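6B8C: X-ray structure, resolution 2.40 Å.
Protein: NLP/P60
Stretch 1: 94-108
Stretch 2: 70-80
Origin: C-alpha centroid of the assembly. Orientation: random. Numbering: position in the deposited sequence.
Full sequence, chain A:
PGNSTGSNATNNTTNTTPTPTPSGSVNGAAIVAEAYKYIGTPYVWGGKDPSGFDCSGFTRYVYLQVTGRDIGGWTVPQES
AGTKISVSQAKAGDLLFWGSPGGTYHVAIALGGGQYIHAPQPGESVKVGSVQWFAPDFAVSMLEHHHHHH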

# COMPACT_ATOMS: atom_id res chain seq x y z
N ASP A 94 2.63 4.01 -6.71
CA ASP A 94 2.09 2.75 -7.19
C ASP A 94 1.88 1.78 -6.03
O ASP A 94 2.42 1.95 -4.94
CB ASP A 94 3.01 2.12 -8.24
CG ASP A 94 3.07 2.91 -9.52
OD1 ASP A 94 4.14 2.94 -10.16
OD2 ASP A 94 2.04 3.53 -9.89
N LEU A 95 1.09 0.74 -6.28
CA LEU A 95 0.82 -0.28 -5.28
C LEU A 95 1.75 -1.46 -5.49
O LEU A 95 2.10 -1.79 -6.63
CB LEU A 95 -0.64 -0.72 -5.33
CG LEU A 95 -1.68 0.29 -4.83
CD1 LEU A 95 -3.10 -0.18 -5.13
CD2 LEU A 95 -1.51 0.53 -3.34
N LEU A 96 2.18 -2.09 -4.40
CA LEU A 96 3.06 -3.25 -4.44
C LEU A 96 2.37 -4.41 -3.75
O LEU A 96 1.81 -4.24 -2.66
CB LEU A 96 4.40 -2.96 -3.76
CG LEU A 96 5.15 -1.71 -4.22
CD1 LEU A 96 6.33 -1.44 -3.31
CD2 LEU A 96 5.61 -1.86 -5.66
N PHE A 97 2.42 -5.59 -4.37
CA PHE A 97 1.62 -6.73 -3.93
C PHE A 97 2.52 -7.94 -3.70
O PHE A 97 3.36 -8.27 -4.54
CB PHE A 97 0.54 -7.07 -4.96
CG PHE A 97 -0.57 -6.06 -5.02
CD1 PHE A 97 -0.49 -4.97 -5.87
CD2 PHE A 97 -1.68 -6.19 -4.21
CE1 PHE A 97 -1.50 -4.03 -5.92
CE2 PHE A 97 -2.70 -5.26 -4.25
CZ PHE A 97 -2.61 -4.18 -5.11
N TRP A 98 2.32 -8.58 -2.55
CA TRP A 98 2.93 -9.86 -2.23
C TRP A 98 1.94 -10.98 -2.53
O TRP A 98 0.75 -10.87 -2.22
CB TRP A 98 3.32 -9.93 -0.75
CG TRP A 98 4.55 -9.18 -0.36
CD1 TRP A 98 5.73 -9.71 0.06
CD2 TRP A 98 4.71 -7.76 -0.31
NE1 TRP A 98 6.62 -8.71 0.35
CE2 TRP A 98 6.02 -7.50 0.14
CE3 TRP A 98 3.88 -6.67 -0.61
CZ2 TRP A 98 6.52 -6.21 0.29
CZ3 TRP A 98 4.38 -5.39 -0.45
CH2 TRP A 98 5.69 -5.17 -0.01
N GLY A 99 2.45 -12.06 -3.10
CA GLY A 99 1.61 -13.18 -3.48
C GLY A 99 1.32 -13.18 -4.97
O GLY A 99 1.71 -12.28 -5.72
N SER A 100 0.61 -14.20 -5.38
CA SER A 100 0.31 -14.29 -6.80
C SER A 100 -1.03 -13.61 -7.11
O SER A 100 -1.89 -13.51 -6.23
CB SER A 100 0.25 -15.75 -7.24
OG SER A 100 -0.68 -16.48 -6.47
N PRO A 101 -1.20 -13.12 -8.34
CA PRO A 101 -2.49 -12.50 -8.71
C PRO A 101 -3.67 -13.41 -8.43
O PRO A 101 -3.70 -14.56 -8.86
CB PRO A 101 -2.32 -12.22 -10.22
CG PRO A 101 -1.11 -13.00 -10.64
CD PRO A 101 -0.23 -13.07 -9.44
N GLY A 102 -4.63 -12.89 -7.67
CA GLY A 102 -5.73 -13.68 -7.15
C GLY A 102 -5.53 -14.14 -5.72
O GLY A 102 -6.52 -14.45 -5.04
N GLY A 103 -4.29 -14.20 -5.25
CA GLY A 103 -4.00 -14.66 -3.91
C GLY A 103 -3.01 -13.77 -3.19
O GLY A 103 -2.23 -14.25 -2.36
N THR A 104 -3.03 -12.48 -3.50
CA THR A 104 -2.17 -11.55 -2.78
C THR A 104 -2.54 -11.51 -1.31
O THR A 104 -3.72 -11.55 -0.95
CB THR A 104 -2.27 -10.14 -3.37
OG1 THR A 104 -3.64 -9.74 -3.42
CG2 THR A 104 -1.67 -10.11 -4.77
N TYR A 105 -1.52 -11.46 -0.46
CA TYR A 105 -1.72 -11.44 0.98
C TYR A 105 -1.19 -10.17 1.63
O TYR A 105 -1.34 -10.01 2.85
CB TYR A 105 -1.06 -12.67 1.63
CG TYR A 105 0.43 -12.82 1.34
CD1 TYR A 105 1.37 -12.19 2.14
CD2 TYR A 105 0.88 -13.60 0.28
CE1 TYR A 105 2.72 -12.33 1.89
CE2 TYR A 105 2.23 -13.74 0.02
CZ TYR A 105 3.15 -13.10 0.83
OH TYR A 105 4.50 -13.23 0.58
N HIS A 106 -0.58 -9.27 0.87
CA HIS A 106 -0.01 -8.06 1.43
C HIS A 106 0.11 -7.01 0.33
O HIS A 106 0.33 -7.34 -0.84
CB HIS A 106 1.36 -8.32 2.06
CG HIS A 106 1.83 -7.23 2.97
ND1 HIS A 106 1.35 -7.08 4.25
CD2 HIS A 106 2.71 -6.22 2.77
CE1 HIS A 106 1.93 -6.03 4.81
NE2 HIS A 106 2.76 -5.49 3.93
N VAL A 107 -0.00 -5.75 0.74
CA VAL A 107 0.07 -4.62 -0.17
C VAL A 107 0.78 -3.47 0.54
O VAL A 107 0.73 -3.35 1.76
CB VAL A 107 -1.33 -4.19 -0.66
CG1 VAL A 107 -2.12 -3.56 0.47
CG2 VAL A 107 -1.23 -3.24 -1.84
N ALA A 108 1.45 -2.64 -0.25
CA ALA A 108 2.10 -1.44 0.27
C ALA A 108 2.06 -0.36 -0.81
O ALA A 108 1.73 -0.63 -1.96
CB ALA A 108 3.54 -1.72 0.72
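Stretch 2 (70-80) DIGGWTVPQES

A carboxylate buried against a hairpin is best accommodated when each oxygen finds a donor, and NLP/P60 offers a compact example. Stretch 1 runs out along a strand that includes Leu95 to Trp98, reverses through a type II turn from Ser100 to Gly103, closed by Gly103 N to Ser100 O at 2.7 Å, and returns in a strand that takes in His106 to Ala108. Stretch 2 is extended from Asp70 to Gly72, bends at Gly73, and from Thr75 to Ser80 takes helical backbone angles, without the regular bonds of a helix; Val76 CA is 6.0 Å from Thr104 CA and Glu79 CA 7.3 Å from Pro101 CA, so the two segments run broadly opposite ways here. Glu79 points sideways at CB, yet its carboxylate reaches the turn. Glu79 OE2 accepts from Gly102 N in the turn at 2.8 Å, nearly straight at 163°, while Glu79 OE1 accepts from Thr104 OG1, just after it, at a very short 2.4 Å. Thr104 OG1 also lies 2.7 Å from Thr75 OG1, whose single proton could instead make a weak bond to Thr104 O, 3.2 Å from Thr75 OG1. Beside this polar cluster the packing is more apolar: Glu79 CG packs over one face of the Phe97 ring, 4.3 Å from its centroid, and Leu95 CD1 meets Ile71 CD1 at 4.0 Å. Gln78 keeps its amide satisfied, with Gln78 NE2 donating to Gly72 O at 2.6 Å and OE1 bonded elsewhere in the structure.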

# COMPACT_ATOMS: atom_id res chain seq x y z
N ASP A 70 -12.69 4.43 -4.35
CA ASP A 70 -12.59 3.34 -3.39
C ASP A 70 -12.01 2.11 -4.10
O ASP A 70 -12.74 1.33 -4.71
CB ASP A 70 -13.95 3.04 -2.78
CG ASP A 70 -13.86 2.28 -1.47
OD1 ASP A 70 -13.01 1.38 -1.34
OD2 ASP A 70 -14.65 2.58 -0.55
N ILE A 71 -10.69 1.94 -4.00
CA ILE A 71 -10.06 0.68 -4.39
C ILE A 71 -10.50 -0.33 -3.34
O ILE A 71 -11.01 0.05 -2.28
CB ILE A 71 -8.53 0.81 -4.49
CG1 ILE A 71 -7.90 0.96 -3.11
CG2 ILE A 71 -8.17 2.02 -5.33
CD1 ILE A 71 -6.38 1.07 -3.14
N GLY A 72 -10.32 -1.62 -3.61
CA GLY A 72 -10.87 -2.65 -2.75
C GLY A 72 -10.63 -2.51 -1.25
O GLY A 72 -9.62 -1.93 -0.82
N GLY A 73 -11.56 -3.03 -0.45
CA GLY A 73 -11.41 -3.00 1.00
C GLY A 73 -10.45 -4.03 1.56
O GLY A 73 -9.94 -3.85 2.67
N TRP A 74 -10.21 -5.11 0.83
CA TRP A 74 -9.20 -6.09 1.17
C TRP A 74 -8.22 -6.21 0.00
O TRP A 74 -8.27 -5.44 -0.96
CB TRP A 74 -9.84 -7.43 1.56
CG TRP A 74 -10.86 -7.97 0.60
CD1 TRP A 74 -12.06 -7.40 0.26
CD2 TRP A 74 -10.79 -9.20 -0.12
NE1 TRP A 74 -12.73 -8.19 -0.63
CE2 TRP A 74 -11.98 -9.31 -0.89
CE3 TRP A 74 -9.84 -10.23 -0.21
CZ2 TRP A 74 -12.23 -10.39 -1.72
CZ3 TRP A 74 -10.10 -11.30 -1.04
CH2 TRP A 74 -11.28 -11.38 -1.78
N THR A 75 -7.32 -7.18 0.09
CA THR A 75 -6.11 -7.15 -0.73
C THR A 75 -6.41 -7.42 -2.21
O THR A 75 -5.87 -6.73 -3.09
CB THR A 75 -5.10 -8.16 -0.20
OG1 THR A 75 -4.08 -8.39 -1.18
CG2 THR A 75 -5.78 -9.48 0.15
N VAL A 76 -7.27 -8.38 -2.50
CA VAL A 76 -7.39 -8.90 -3.86
C VAL A 76 -8.10 -7.93 -4.80
O VAL A 76 -7.61 -7.72 -5.92
CB VAL A 76 -8.07 -10.28 -3.87
CG1 VAL A 76 -8.18 -10.81 -5.29
CG2 VAL A 76 -7.28 -11.25 -3.01
N PRO A 77 -9.23 -7.31 -4.43
CA PRO A 77 -9.81 -6.29 -5.31
C PRO A 77 -8.85 -5.17 -5.67
O PRO A 77 -8.87 -4.68 -6.80
CB PRO A 77 -11.01 -5.77 -4.51
CG PRO A 77 -10.80 -6.25 -3.11
CD PRO A 77 -10.09 -7.55 -3.25
N GLN A 78 -7.97 -4.79 -4.74
CA GLN A 78 -6.99 -3.74 -5.02
C GLN A 78 -6.04 -4.11 -6.15
O GLN A 78 -5.35 -3.22 -6.67
CB GLN A 78 -6.20 -3.42 -3.75
CG GLN A 78 -7.07 -2.97 -2.59
CD GLN A 78 -6.29 -2.29 -1.48
OE1 GLN A 78 -5.06 -2.22 -1.53
NE2 GLN A 78 -7.00 -1.79 -0.49
N GLU A 79 -6.01 -5.38 -6.56
CA GLU A 79 -5.19 -5.78 -7.70
C GLU A 79 -5.75 -5.29 -9.03
O GLU A 79 -5.05 -5.37 -10.04
CB GLU A 79 -5.08 -7.31 -7.75
CG GLU A 79 -4.46 -7.94 -6.52
CD GLU A 79 -4.61 -9.45 -6.51
OE1 GLU A 79 -4.87 -10.03 -5.44
OE2 GLU A 79 -4.46 -10.07 -7.59
N SER A 80 -6.98 -4.77 -9.05
CA SER A 80 -7.61 -4.32 -10.29
C SER A 80 -7.55 -2.81 -10.47
O SER A 80 -7.93 -2.32 -11.54
CB SER A 80 -9.07 -4.77 -10.34
OG SER A 80 -9.19 -6.16 -10.12